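Side-chain contacts in lactate racemase (PDB 2YJG), which interconverts the D- and L-isomers of lactate with a nickel-pincer nucleotide cofactor that is absent from this apoprotein: residues A[142-147]-A[151-156]; A[247-252]-A[263-268]; A[304-309]-A[411-416]; A[330-335]-A[358-363]; A[382-385]-A[390-393]. All blocks are in the same frame, centred on the assembly; numbering follows the deposited sequence.

How the contacts relate
From the N terminus, contact 1 closes the shortest turn, folding a hairpin back on itself in the N-terminal part of the chain. Contact 2 follows in series and lays a helix over the last strand of the mixed sheet. Contact 3 closes a far longer loop of about a hundred residues, tying the end of helix 293-305 to strand 412-415 of the parallel sheet. Within that span come contact 4, which pairs two helices, and then contact 5, which seats a short helix on the edge strand 390-392. No contacts cross. Contacts 3 and 5 both reach the parallel sheet, while contacts 1 and 3 lie on opposite sides of the chain's centre.

Contact 1: A[142-147]-A[151-156]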
# COMPACT_ATOMS: atom_id res chain seq x y z
N GLU A 142 -1.72 23.50 12.20
CA GLU A 142 -1.84 24.95 12.15
C GLU A 142 -2.94 25.48 13.06
O GLU A 142 -4.08 25.02 13.01
CB GLU A 142 -2.12 25.41 10.74
CG GLU A 142 -2.03 26.89 10.52
CD GLU A 142 -1.97 27.25 9.03
OE1 GLU A 142 -1.31 26.52 8.27
OE2 GLU A 142 -2.62 28.23 8.63
N LEU A 143 -2.61 26.48 13.88
CA LEU A 143 -3.63 27.20 14.63
C LEU A 143 -4.50 27.95 13.66
O LEU A 143 -3.99 28.72 12.81
CB LEU A 143 -2.96 28.15 15.65
CG LEU A 143 -3.85 29.07 16.49
CD1 LEU A 143 -4.90 28.28 17.35
CD2 LEU A 143 -2.94 29.93 17.36
N ILE A 144 -5.81 27.71 13.71
CA ILE A 144 -6.73 28.39 12.81
C ILE A 144 -7.79 29.23 13.49
O ILE A 144 -8.52 29.94 12.83
CB ILE A 144 -7.47 27.45 11.87
CG1 ILE A 144 -8.11 26.28 12.64
CG2 ILE A 144 -6.51 27.02 10.73
CD1 ILE A 144 -9.29 25.65 11.92
N GLY A 145 -7.86 29.20 14.81
CA GLY A 145 -8.91 29.98 15.43
C GLY A 145 -9.10 29.61 16.87
O GLY A 145 -8.33 28.81 17.43
N THR A 146 -10.10 30.25 17.46
CA THR A 146 -10.50 29.93 18.83
C THR A 146 -12.00 29.58 18.93
O THR A 146 -12.87 30.21 18.37
CB THR A 146 -10.25 31.09 19.75
OG1 THR A 146 -11.13 32.14 19.37
CG2 THR A 146 -8.78 31.53 19.68
N LEU A 147 -12.28 28.55 19.71
CA LEU A 147 -13.57 27.89 19.65
C LEU A 147 -14.55 28.64 20.56
O LEU A 147 -14.10 29.41 21.44
CB LEU A 147 -13.40 26.45 20.13
CG LEU A 147 -12.53 25.51 19.28
CD1 LEU A 147 -11.91 24.37 20.06
CD2 LEU A 147 -13.38 24.93 18.09
N GLY A 151 -11.25 27.58 23.74
CA GLY A 151 -10.04 26.84 23.36
C GLY A 151 -9.45 27.13 21.98
O GLY A 151 -10.17 27.40 21.00
N LYS A 152 -8.13 27.03 21.89
CA LYS A 152 -7.46 27.08 20.58
C LYS A 152 -7.92 25.90 19.70
O LYS A 152 -8.30 24.83 20.23
CB LYS A 152 -5.96 26.97 20.76
CG LYS A 152 -5.27 28.25 21.12
CD LYS A 152 -3.77 28.00 21.36
CE LYS A 152 -3.17 29.11 22.18
NZ LYS A 152 -3.69 30.38 21.67
N LEU A 153 -7.85 26.10 18.39
CA LEU A 153 -8.18 25.08 17.40
C LEU A 153 -6.97 24.90 16.46
O LEU A 153 -6.57 25.85 15.78
CB LEU A 153 -9.41 25.53 16.61
CG LEU A 153 -9.82 24.66 15.42
CD1 LEU A 153 -10.02 23.25 16.00
CD2 LEU A 153 -11.04 25.17 14.70
N GLU A 154 -6.36 23.73 16.49
CA GLU A 154 -5.20 23.43 15.64
C GLU A 154 -5.58 22.24 14.80
O GLU A 154 -6.00 21.22 15.36
CB GLU A 154 -3.98 23.09 16.51
CG GLU A 154 -3.77 24.21 17.57
CD GLU A 154 -2.87 23.86 18.72
OE1 GLU A 154 -2.78 22.68 19.13
OE2 GLU A 154 -2.24 24.82 19.25
N ILE A 155 -5.49 22.38 13.48
CA ILE A 155 -5.76 21.24 12.60
C ILE A 155 -4.62 20.96 11.60
O ILE A 155 -3.74 21.79 11.41
CB ILE A 155 -7.13 21.31 11.96
CG1 ILE A 155 -7.30 22.52 11.02
CG2 ILE A 155 -8.24 21.39 13.06
CD1 ILE A 155 -8.44 22.38 10.06
N ASN A 156 -4.65 19.78 10.98
CA ASN A 156 -3.67 19.42 9.94
C ASN A 156 -3.56 20.49 8.84
O ASN A 156 -4.58 20.91 8.21
CB ASN A 156 -4.07 18.09 9.32
CG ASN A 156 -2.94 17.38 8.62
OD1 ASN A 156 -2.42 17.84 7.59
ND2 ASN A 156 -2.58 16.21 9.14
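Ile144 and Leu153 form the apolar centre of a beta hairpin made by strands 141-146 and 152-156. The register slips along it: Leu143 faces Glu154 and Thr146 faces Lys152, so the first strand has one residue more between these pairs than the second. Ile144 N bonds to Leu153 O at 2.9 Å, and the bond from Leu153 N to Gly145 O is bent.

The irregularity turns Ile144 out of strict alternation. Its CG1 branch lies between the backbone N and the carbonyl carbon (chi1 51°), which carries CD1 across the hairpin. There CD1 presses on Leu153 CD2 at 3.3 Å, tighter than usual for two carbons, and also meets Ile155 CG1 at 3.8 Å. Leu153 reaches this spot with its CG opposite the backbone N (chi1 174°). Leu147 closes the other end, its side chain lying at about a right angle to that of Leu153, with CG 4.1 Å from Leu153 CB. Helices 157-161 and 219-230 cover this apolar side, Val160 meeting Ile144 and Ile155, and Ala227 meeting Leu153.

Leu143, Lys152 and Glu154 occupy the reverse face, which is more open to solvent. The aliphatic part of Lys152 runs past Leu143 CD1, while the carboxylate of Glu154 finds its partner beyond the hairpin, in the hydroxyl of Ser192. Near the turn the strands are clasped by Leu147 N and Gly151 O at 2.7 Å, and the CB of Leu147 also rests against that same Gly151 oxygen.

Contact 2: A[247-252]-A[263-268]; sequences IVNAFA and CEFVSE
Asn249 is the first residue along strand 247-252 whose side chain meets helix 263-268, and it does so over the ring of Phe265. Together with Val248 before it, Asn249 forms a classic beta bulge, both residues facing Val240 on the neighbouring strand. The side-chain amide stands almost perpendicular to the ring, their planes 84° apart, and ND2 sits over the ring centre, 3.4 Å above its plane. Such a placement is consistent with a weak N-H...pi attraction. At the other end of the amide, OD1 accepts Ala250 N at 3.0 Å, a bond to the next residue that helps fix the rotation of the group.

Ala250 itself turns to the reverse side of the strand, where helix 39-48 lies. Phe251 then comes back toward Phe265: with its CG opposite the carbonyl carbon (chi1 -54°), the ring reaches across so that CZ lies 3.6 Å from Phe265 CB. The two rings meet obliquely, with centroids 6.0 Å apart and planes at 43°, in neither a parallel nor a T-shaped pair. Phe265 is thus touched by two alternate residues of one strand, the amide above its ring and the phenyl near its root. This is a helix layered on a sheet, as in alpha/beta folds: helix 257-270 folds back over strand 247-253 of the mixed sheet, and Val266 extends the cover to Val240 on strand 233-241.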
# COMPACT_ATOMS: atom_id res chain seq x y z
N ILE A 247 -23.98 -0.36 3.02
CA ILE A 247 -24.58 0.97 2.91
C ILE A 247 -26.05 0.79 2.67
O ILE A 247 -26.42 0.05 1.75
CB ILE A 247 -23.97 1.81 1.76
CG1 ILE A 247 -22.50 2.11 2.08
CG2 ILE A 247 -24.76 3.11 1.52
CD1 ILE A 247 -21.68 2.69 0.89
N VAL A 248 -26.87 1.44 3.51
CA VAL A 248 -28.35 1.44 3.39
C VAL A 248 -28.97 2.81 3.10
O VAL A 248 -30.14 2.92 2.66
CB VAL A 248 -29.02 0.77 4.61
CG1 VAL A 248 -28.62 -0.66 4.70
CG2 VAL A 248 -28.68 1.53 5.90
N ASN A 249 -28.20 3.86 3.30
CA ASN A 249 -28.56 5.21 2.92
C ASN A 249 -27.26 6.05 2.88
O ASN A 249 -26.21 5.65 3.40
CB ASN A 249 -29.56 5.82 3.92
CG ASN A 249 -30.55 6.84 3.29
OD1 ASN A 249 -30.35 7.42 2.22
ND2 ASN A 249 -31.63 7.06 4.01
N ALA A 250 -27.40 7.24 2.36
CA ALA A 250 -26.32 8.17 2.14
C ALA A 250 -26.82 9.58 1.97
O ALA A 250 -27.92 9.81 1.37
CB ALA A 250 -25.48 7.73 0.92
N PHE A 251 -26.04 10.52 2.50
CA PHE A 251 -26.35 11.93 2.58
C PHE A 251 -25.10 12.72 2.20
O PHE A 251 -24.04 12.48 2.77
CB PHE A 251 -26.82 12.30 4.00
CG PHE A 251 -27.93 11.45 4.48
CD1 PHE A 251 -27.70 10.20 4.99
CD2 PHE A 251 -29.29 11.88 4.31
CE1 PHE A 251 -28.75 9.36 5.38
CE2 PHE A 251 -30.31 11.05 4.72
CZ PHE A 251 -30.04 9.78 5.26
N ALA A 252 -25.26 13.70 1.32
CA ALA A 252 -24.16 14.46 0.77
C ALA A 252 -24.53 15.92 0.68
O ALA A 252 -25.71 16.27 0.44
CB ALA A 252 -23.80 13.90 -0.63
N CYS A 263 -28.69 12.33 10.43
CA CYS A 263 -28.96 12.09 11.87
C CYS A 263 -30.44 11.96 12.09
O CYS A 263 -30.87 11.16 12.94
CB CYS A 263 -28.40 13.23 12.73
SG CYS A 263 -26.59 13.30 12.82
N GLU A 264 -31.23 12.73 11.33
CA GLU A 264 -32.67 12.60 11.45
C GLU A 264 -33.07 11.19 11.04
O GLU A 264 -33.90 10.60 11.67
CB GLU A 264 -33.46 13.65 10.64
CG GLU A 264 -33.29 15.05 11.16
CD GLU A 264 -33.70 16.10 10.12
OE1 GLU A 264 -34.03 15.75 8.96
OE2 GLU A 264 -33.71 17.27 10.47
N PHE A 265 -32.50 10.68 9.97
CA PHE A 265 -32.80 9.34 9.51
C PHE A 265 -32.42 8.30 10.63
O PHE A 265 -33.21 7.42 10.99
CB PHE A 265 -32.10 9.06 8.17
CG PHE A 265 -32.29 7.66 7.66
CD1 PHE A 265 -33.50 7.25 7.14
CD2 PHE A 265 -31.27 6.74 7.73
CE1 PHE A 265 -33.67 5.94 6.73
CE2 PHE A 265 -31.45 5.44 7.27
CZ PHE A 265 -32.64 5.06 6.78
N VAL A 266 -31.22 8.42 11.15
CA VAL A 266 -30.71 7.52 12.18
C VAL A 266 -31.57 7.62 13.40
O VAL A 266 -31.87 6.57 13.95
CB VAL A 266 -29.20 7.70 12.44
CG1 VAL A 266 -28.73 6.85 13.58
CG2 VAL A 266 -28.40 7.34 11.18
N SER A 267 -31.95 8.83 13.84
CA SER A 267 -32.87 8.94 14.99
C SER A 267 -34.20 8.13 14.77
O SER A 267 -34.73 7.47 15.72
CB SER A 267 -33.22 10.42 15.24
OG SER A 267 -33.93 10.51 16.44
N GLU A 268 -34.76 8.22 13.56
CA GLU A 268 -36.01 7.47 13.28
C GLU A 268 -35.79 5.95 13.45
O GLU A 268 -36.61 5.31 14.04
CB GLU A 268 -36.59 7.77 11.88
CG GLU A 268 -36.91 9.21 11.63
CD GLU A 268 -37.67 9.46 10.29
OE1 GLU A 268 -38.38 8.52 9.78
OE2 GLU A 268 -37.56 10.61 9.76

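Contact 3: A[304-309]-A[411-416]; sequences EAACKD and KINVIP
Ile415 reaches Ala306 through an extended branch: CG1 points opposite the carbonyl carbon (chi1 -48°), and chi2, close to 180°, carries CD1 straight on. Its methyl ends 3.9 Å from Ala306 CB, an ordinary van der Waals distance. Two residues earlier on the same face of strand 412-415, Asn413 also leans its side chain alongside its backbone N (chi1 -87°), bringing the amide group to the other part of Ala306. The small alanine is therefore met by an apolar branch and a polar one from alternate positions of a single strand.

Ala306 is the first residue to leave helical geometry at the end of helix 293-305, just before strand 307-308. The contact thus places the exit of a helix against a strand of the parallel sheet, in which 412-415 runs between 22-25 and 279-283. Val280 of the latter strand lies beside both Ala306 and Ile415, joining them into one buried apolar patch. The same helix carries Lys298, inferred by similarity to bind substrate, whose side chain is about 11 Å from that of Ile415.

The amide end needs caution. As modelled, Asn413 OD1 lies 3.0 Å from Ala306 O, but this side chain has probably been built turned over. With the amide reversed, a hydrogen bond to that carbonyl may exist. The chemistry therefore combines a methyl-methyl van der Waals contact with a buried polar approach whose character would depend on which way the amide faces.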
# COMPACT_ATOMS: atom_id res chain seq x y z
N GLU A 304 -28.75 2.94 31.50
CA GLU A 304 -28.96 4.00 32.44
C GLU A 304 -30.26 4.75 32.13
O GLU A 304 -31.02 5.03 33.03
CB GLU A 304 -27.81 5.02 32.30
CG GLU A 304 -27.83 6.22 33.26
CD GLU A 304 -26.69 7.21 32.90
OE1 GLU A 304 -26.28 7.24 31.74
OE2 GLU A 304 -26.24 7.99 33.77
N ALA A 305 -30.45 5.08 30.87
CA ALA A 305 -31.59 5.81 30.39
C ALA A 305 -32.92 5.03 30.54
O ALA A 305 -33.97 5.67 30.67
CB ALA A 305 -31.36 6.22 28.97
N ALA A 306 -32.87 3.70 30.59
CA ALA A 306 -34.07 2.86 30.79
C ALA A 306 -34.25 2.33 32.16
O ALA A 306 -35.15 1.48 32.37
CB ALA A 306 -34.05 1.67 29.80
N CYS A 307 -33.41 2.76 33.11
CA CYS A 307 -33.41 2.23 34.45
C CYS A 307 -33.87 3.32 35.44
O CYS A 307 -33.55 4.50 35.29
CB CYS A 307 -32.00 1.76 34.77
SG CYS A 307 -31.84 0.67 36.12
N LYS A 308 -34.69 2.92 36.41
CA LYS A 308 -35.02 3.77 37.54
C LYS A 308 -33.78 4.02 38.42
O LYS A 308 -32.89 3.17 38.54
CB LYS A 308 -36.11 3.09 38.38
CG LYS A 308 -37.50 3.03 37.74
CD LYS A 308 -38.48 2.48 38.78
CE LYS A 308 -39.63 1.72 38.14
NZ LYS A 308 -40.46 0.95 39.16
N ASP A 309 -33.74 5.18 39.06
CA ASP A 309 -32.71 5.51 40.03
C ASP A 309 -32.62 4.43 41.04
O ASP A 309 -33.64 3.96 41.60
CB ASP A 309 -32.99 6.84 40.75
CG ASP A 309 -33.29 8.00 39.77
OD1 ASP A 309 -32.49 8.24 38.82
OD2 ASP A 309 -34.35 8.67 39.94
N LYS A 411 -40.59 -5.66 36.93
CA LYS A 411 -40.57 -5.73 35.45
C LYS A 411 -39.22 -5.22 34.91
O LYS A 411 -38.58 -4.40 35.52
CB LYS A 411 -41.77 -5.04 34.76
CG LYS A 411 -43.07 -5.90 34.78
CD LYS A 411 -43.94 -5.79 33.54
CE LYS A 411 -45.31 -5.20 33.84
NZ LYS A 411 -46.37 -5.28 32.81
N ILE A 412 -38.80 -5.75 33.77
CA ILE A 412 -37.45 -5.65 33.28
C ILE A 412 -37.52 -5.10 31.91
O ILE A 412 -38.30 -5.59 31.05
CB ILE A 412 -36.78 -7.06 33.15
CG1 ILE A 412 -36.74 -7.79 34.48
CG2 ILE A 412 -35.35 -6.98 32.56
CD1 ILE A 412 -36.50 -9.31 34.31
N ASN A 413 -36.68 -4.11 31.64
CA ASN A 413 -36.53 -3.63 30.30
C ASN A 413 -35.46 -4.45 29.61
O ASN A 413 -34.37 -4.58 30.14
CB ASN A 413 -36.14 -2.13 30.30
CG ASN A 413 -37.33 -1.17 30.35
OD1 ASN A 413 -37.19 -0.01 30.82
ND2 ASN A 413 -38.46 -1.58 29.81
N VAL A 414 -35.70 -4.95 28.39
CA VAL A 414 -34.68 -5.69 27.61
C VAL A 414 -34.29 -4.91 26.40
O VAL A 414 -35.12 -4.61 25.55
CB VAL A 414 -35.20 -7.12 27.17
CG1 VAL A 414 -34.08 -7.88 26.38
CG2 VAL A 414 -35.64 -7.92 28.42
N ILE A 415 -33.01 -4.56 26.30
CA ILE A 415 -32.52 -3.80 25.18
C ILE A 415 -31.44 -4.69 24.56
O ILE A 415 -30.28 -4.62 24.99
CB ILE A 415 -31.86 -2.49 25.62
CG1 ILE A 415 -32.77 -1.73 26.63
CG2 ILE A 415 -31.51 -1.66 24.38
CD1 ILE A 415 -32.25 -0.32 27.03
N PRO A 416 -31.81 -5.53 23.58
CA PRO A 416 -30.83 -6.56 23.20
C PRO A 416 -29.50 -6.05 22.65
O PRO A 416 -28.47 -6.67 22.91
CB PRO A 416 -31.56 -7.42 22.16
CG PRO A 416 -33.06 -6.96 22.20
CD PRO A 416 -33.12 -5.66 22.92

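Contact 4: A[330-335]-A[358-363]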
# COMPACT_ATOMS: atom_id res chain seq x y z
N ARG A 330 -7.61 2.32 36.35
CA ARG A 330 -6.90 2.89 37.51
C ARG A 330 -7.72 3.98 38.21
O ARG A 330 -7.66 4.10 39.39
CB ARG A 330 -5.56 3.46 37.01
CG ARG A 330 -4.47 3.91 38.01
CD ARG A 330 -3.14 4.43 37.25
NE ARG A 330 -3.38 5.17 35.97
CZ ARG A 330 -2.47 5.41 35.01
NH1 ARG A 330 -1.19 5.01 35.14
NH2 ARG A 330 -2.84 6.07 33.88
N TRP A 331 -8.56 4.70 37.50
CA TRP A 331 -9.45 5.65 38.15
C TRP A 331 -10.25 4.96 39.22
O TRP A 331 -10.33 5.49 40.28
CB TRP A 331 -10.40 6.35 37.15
CG TRP A 331 -9.77 7.48 36.41
CD1 TRP A 331 -9.58 7.56 35.07
CD2 TRP A 331 -9.36 8.74 36.96
NE1 TRP A 331 -9.02 8.78 34.77
CE2 TRP A 331 -8.92 9.53 35.91
CE3 TRP A 331 -9.34 9.26 38.26
CZ2 TRP A 331 -8.35 10.81 36.12
CZ3 TRP A 331 -8.80 10.55 38.46
CH2 TRP A 331 -8.40 11.31 37.41
N PHE A 332 -10.77 3.76 38.93
CA PHE A 332 -11.59 3.00 39.86
C PHE A 332 -10.73 2.24 40.86
O PHE A 332 -11.00 2.22 42.07
CB PHE A 332 -12.49 2.06 39.10
CG PHE A 332 -13.49 2.80 38.26
CD1 PHE A 332 -13.14 3.23 36.99
CD2 PHE A 332 -14.68 3.15 38.78
CE1 PHE A 332 -13.99 3.96 36.23
CE2 PHE A 332 -15.58 3.93 38.01
CZ PHE A 332 -15.24 4.33 36.77
N LYS A 333 -9.66 1.67 40.34
CA LYS A 333 -8.81 0.81 41.19
C LYS A 333 -8.23 1.63 42.34
O LYS A 333 -8.13 1.11 43.47
CB LYS A 333 -7.71 0.19 40.37
CG LYS A 333 -6.74 -0.64 41.18
CD LYS A 333 -7.07 -2.09 41.21
CE LYS A 333 -5.82 -2.86 41.77
NZ LYS A 333 -5.91 -4.31 41.53
N GLU A 334 -7.90 2.89 42.04
CA GLU A 334 -7.29 3.84 42.99
C GLU A 334 -8.29 4.74 43.81
O GLU A 334 -7.85 5.62 44.55
CB GLU A 334 -6.35 4.77 42.23
CG GLU A 334 -5.24 4.05 41.41
CD GLU A 334 -4.15 3.49 42.30
OE1 GLU A 334 -3.80 4.19 43.29
OE2 GLU A 334 -3.63 2.38 42.03
N SER A 335 -9.60 4.53 43.70
CA SER A 335 -10.54 5.40 44.38
C SER A 335 -11.43 4.63 45.34
O SER A 335 -11.47 3.39 45.32
CB SER A 335 -11.43 6.19 43.36
OG SER A 335 -10.61 6.99 42.53
N TRP A 358 -12.69 10.55 30.30
CA TRP A 358 -14.09 10.79 30.00
C TRP A 358 -14.94 9.49 30.11
O TRP A 358 -16.12 9.52 30.45
CB TRP A 358 -14.20 11.44 28.63
CG TRP A 358 -13.54 10.71 27.52
CD1 TRP A 358 -14.08 9.76 26.73
CD2 TRP A 358 -12.18 10.86 27.10
NE1 TRP A 358 -13.16 9.30 25.82
CE2 TRP A 358 -11.97 9.97 26.03
CE3 TRP A 358 -11.13 11.64 27.53
CZ2 TRP A 358 -10.73 9.85 25.38
CZ3 TRP A 358 -9.94 11.58 26.86
CH2 TRP A 358 -9.74 10.70 25.78
N GLU A 359 -14.32 8.38 29.73
CA GLU A 359 -14.97 7.04 29.77
C GLU A 359 -15.17 6.68 31.22
O GLU A 359 -16.23 6.11 31.62
CB GLU A 359 -14.08 5.99 29.08
CG GLU A 359 -14.76 4.80 28.42
CD GLU A 359 -15.53 5.16 27.17
OE1 GLU A 359 -15.50 6.35 26.77
OE2 GLU A 359 -16.18 4.24 26.53
N ALA A 360 -14.16 6.95 32.07
CA ALA A 360 -14.32 6.74 33.50
C ALA A 360 -15.39 7.65 34.13
O ALA A 360 -16.14 7.23 35.03
CB ALA A 360 -12.95 6.88 34.32
N GLN A 361 -15.44 8.90 33.67
CA GLN A 361 -16.37 9.86 34.20
C GLN A 361 -17.80 9.36 33.93
O GLN A 361 -18.69 9.35 34.81
CB GLN A 361 -16.13 11.20 33.51
CG GLN A 361 -16.97 12.32 34.11
CD GLN A 361 -16.73 13.67 33.47
OE1 GLN A 361 -15.75 13.87 32.74
NE2 GLN A 361 -17.62 14.63 33.76
N ILE A 362 -18.05 9.00 32.68
CA ILE A 362 -19.37 8.44 32.35
C ILE A 362 -19.73 7.21 33.09
O ILE A 362 -20.88 7.13 33.58
CB ILE A 362 -19.50 8.23 30.83
CG1 ILE A 362 -19.37 9.60 30.21
CG2 ILE A 362 -20.93 7.43 30.41
CD1 ILE A 362 -19.12 9.64 28.68
N LEU A 363 -18.81 6.24 33.24
CA LEU A 363 -19.13 5.05 34.04
C LEU A 363 -19.40 5.42 35.49
O LEU A 363 -20.37 4.92 36.09
CB LEU A 363 -18.01 4.02 33.93
CG LEU A 363 -18.11 2.72 34.72
CD1 LEU A 363 -19.41 1.96 34.23
CD2 LEU A 363 -16.84 1.85 34.57
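Ala360 lies at the centre of a helix-helix contact, where helix 326-333 packs on helix 357-369. Two aromatic side chains from consecutive positions approach its methyl group. Trp331 brings the five-membered part of its indole, with CD1 3.5 Å from Ala360 CB, and Phe332 brings CE1 to 3.6 Å from the same CB. The short side chain of Ala360 lets the backbones approach, the CA atoms of Trp331 and Ala360 being 6.8 Å apart.

The tight side continues at the far end of the Phe332 ring. Its CG lies opposite the carbonyl carbon (chi1 -66°), and the ring extends across to helix 357-369. There CZ touches Leu363 CD2 at 3.7 Å and approaches Ala360 O at 3.5 Å. Leu363, one turn beyond Ala360, meets the ring with its CG opposite its own backbone N (chi1 178°). Met387 and Phe388 touch Phe332 as well, and Ile345 of helix 338-346 meets Ala360. On another side of helix 357-369, Trp358 packs its ring against His200, a nickel ligand by similarity.

The outer side of helix 326-333 is different in kind. Arg330, Lys333 and Glu334 are exposed, and Lys333 makes a salt bridge to Asp386 instead of reaching the second helix. As the helix ends, the hydroxyl of Ser335, which also meets Lys344 NZ, bonds back to its last turn, donating to Trp331 O at 2.7 Å, nearly along the C=O axis.

Contact 5: A[382-385]-A[390-393]; sequences EYVK and TPAK
Val384 and Pro391 carry the apolar part of this contact, in the beta-alpha-beta unit formed by strand 371-375, helix 381-386 and strand 390-392. The CG1 branch of Val384 points opposite the backbone N (chi1 169°), which aims this methyl at the strand. It lands on the peptide link entering the proline: Pro391 N is 3.5 Å from CG1, and Thr390 C is 3.6 Å from it. The methyl touches the ring more lightly, at 4.0 Å from Pro391 CD. Met374 of strand 371-375 lies against Val384 too.

A second apolar contact comes from the aliphatic part of Lys385, which crosses the proline at about a right angle. Its CG lies 3.8 Å from Pro391 CD, and further out Lys385 CE passes 4.0 Å from Pro391 CG. Tyr381, at the start of the same helix, also touches this ring.

The ionic part stays within the helix. Lys385 NZ forms a salt bridge with Glu382 OE2 at 2.8 Å, reaching the oxygen from above the carboxylate plane, about 41° out of it. The ammonium group thereby lies back along its own helix and the methylenes remain beside the proline.

Since Pro391 N carries no hydrogen, the peptide nitrogen that meets Val384 has nothing to donate, and a methyl can cover it at no polar cost. Between these two segments the contact is one of van der Waals packing, with charge paired on the exposed side.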
# COMPACT_ATOMS: atom_id res chain seq x y z
N GLU A 382 -12.17 -10.04 38.12
CA GLU A 382 -11.49 -9.21 39.12
C GLU A 382 -11.52 -7.76 38.70
O GLU A 382 -11.75 -6.87 39.52
CB GLU A 382 -10.08 -9.71 39.35
CG GLU A 382 -10.07 -11.10 39.97
CD GLU A 382 -10.85 -11.23 41.32
OE1 GLU A 382 -10.83 -10.31 42.20
OE2 GLU A 382 -11.49 -12.30 41.50
N TYR A 383 -11.41 -7.50 37.40
CA TYR A 383 -11.50 -6.12 36.93
C TYR A 383 -12.87 -5.53 37.26
O TYR A 383 -13.03 -4.37 37.70
CB TYR A 383 -11.31 -6.00 35.42
CG TYR A 383 -9.96 -6.40 34.86
CD1 TYR A 383 -8.79 -6.15 35.54
CD2 TYR A 383 -9.89 -6.99 33.60
CE1 TYR A 383 -7.57 -6.49 34.98
CE2 TYR A 383 -8.69 -7.33 33.04
CZ TYR A 383 -7.53 -7.10 33.74
OH TYR A 383 -6.33 -7.44 33.17
N VAL A 384 -13.90 -6.31 36.96
CA VAL A 384 -15.25 -5.85 37.15
C VAL A 384 -15.48 -5.50 38.64
O VAL A 384 -16.07 -4.43 38.96
CB VAL A 384 -16.28 -6.93 36.69
CG1 VAL A 384 -17.69 -6.54 37.14
CG2 VAL A 384 -16.18 -7.16 35.18
N LYS A 385 -15.00 -6.37 39.54
CA LYS A 385 -15.08 -6.11 41.00
C LYS A 385 -14.30 -4.84 41.42
O LYS A 385 -14.77 -4.03 42.25
CB LYS A 385 -14.54 -7.31 41.78
CG LYS A 385 -15.43 -8.51 41.82
CD LYS A 385 -14.80 -9.63 42.66
CE LYS A 385 -15.19 -11.01 42.23
NZ LYS A 385 -14.06 -12.00 42.48
N THR A 390 -20.41 -5.86 39.56
CA THR A 390 -20.53 -7.24 40.01
C THR A 390 -20.51 -8.12 38.79
O THR A 390 -21.36 -7.95 37.85
CB THR A 390 -21.82 -7.49 40.78
OG1 THR A 390 -21.93 -6.60 41.86
CG2 THR A 390 -21.90 -8.93 41.27
N PRO A 391 -19.55 -9.05 38.75
CA PRO A 391 -19.50 -9.99 37.65
C PRO A 391 -20.56 -11.09 37.80
O PRO A 391 -20.96 -11.41 38.93
CB PRO A 391 -18.11 -10.58 37.78
CG PRO A 391 -17.80 -10.48 39.25
CD PRO A 391 -18.58 -9.37 39.81
N ALA A 392 -21.01 -11.62 36.68
CA ALA A 392 -21.92 -12.79 36.68
C ALA A 392 -21.55 -13.73 35.57
O ALA A 392 -21.09 -13.28 34.50
CB ALA A 392 -23.38 -12.35 36.56
N LYS A 393 -21.70 -15.05 35.79
CA LYS A 393 -21.27 -16.00 34.77
C LYS A 393 -22.21 -16.10 33.59
O LYS A 393 -21.82 -16.47 32.49
CB LYS A 393 -21.00 -17.41 35.38
CG LYS A 393 -22.09 -18.48 35.18
CD LYS A 393 -21.83 -19.77 36.10
CE LYS A 393 -22.84 -19.93 37.21
NZ LYS A 393 -22.58 -21.21 37.98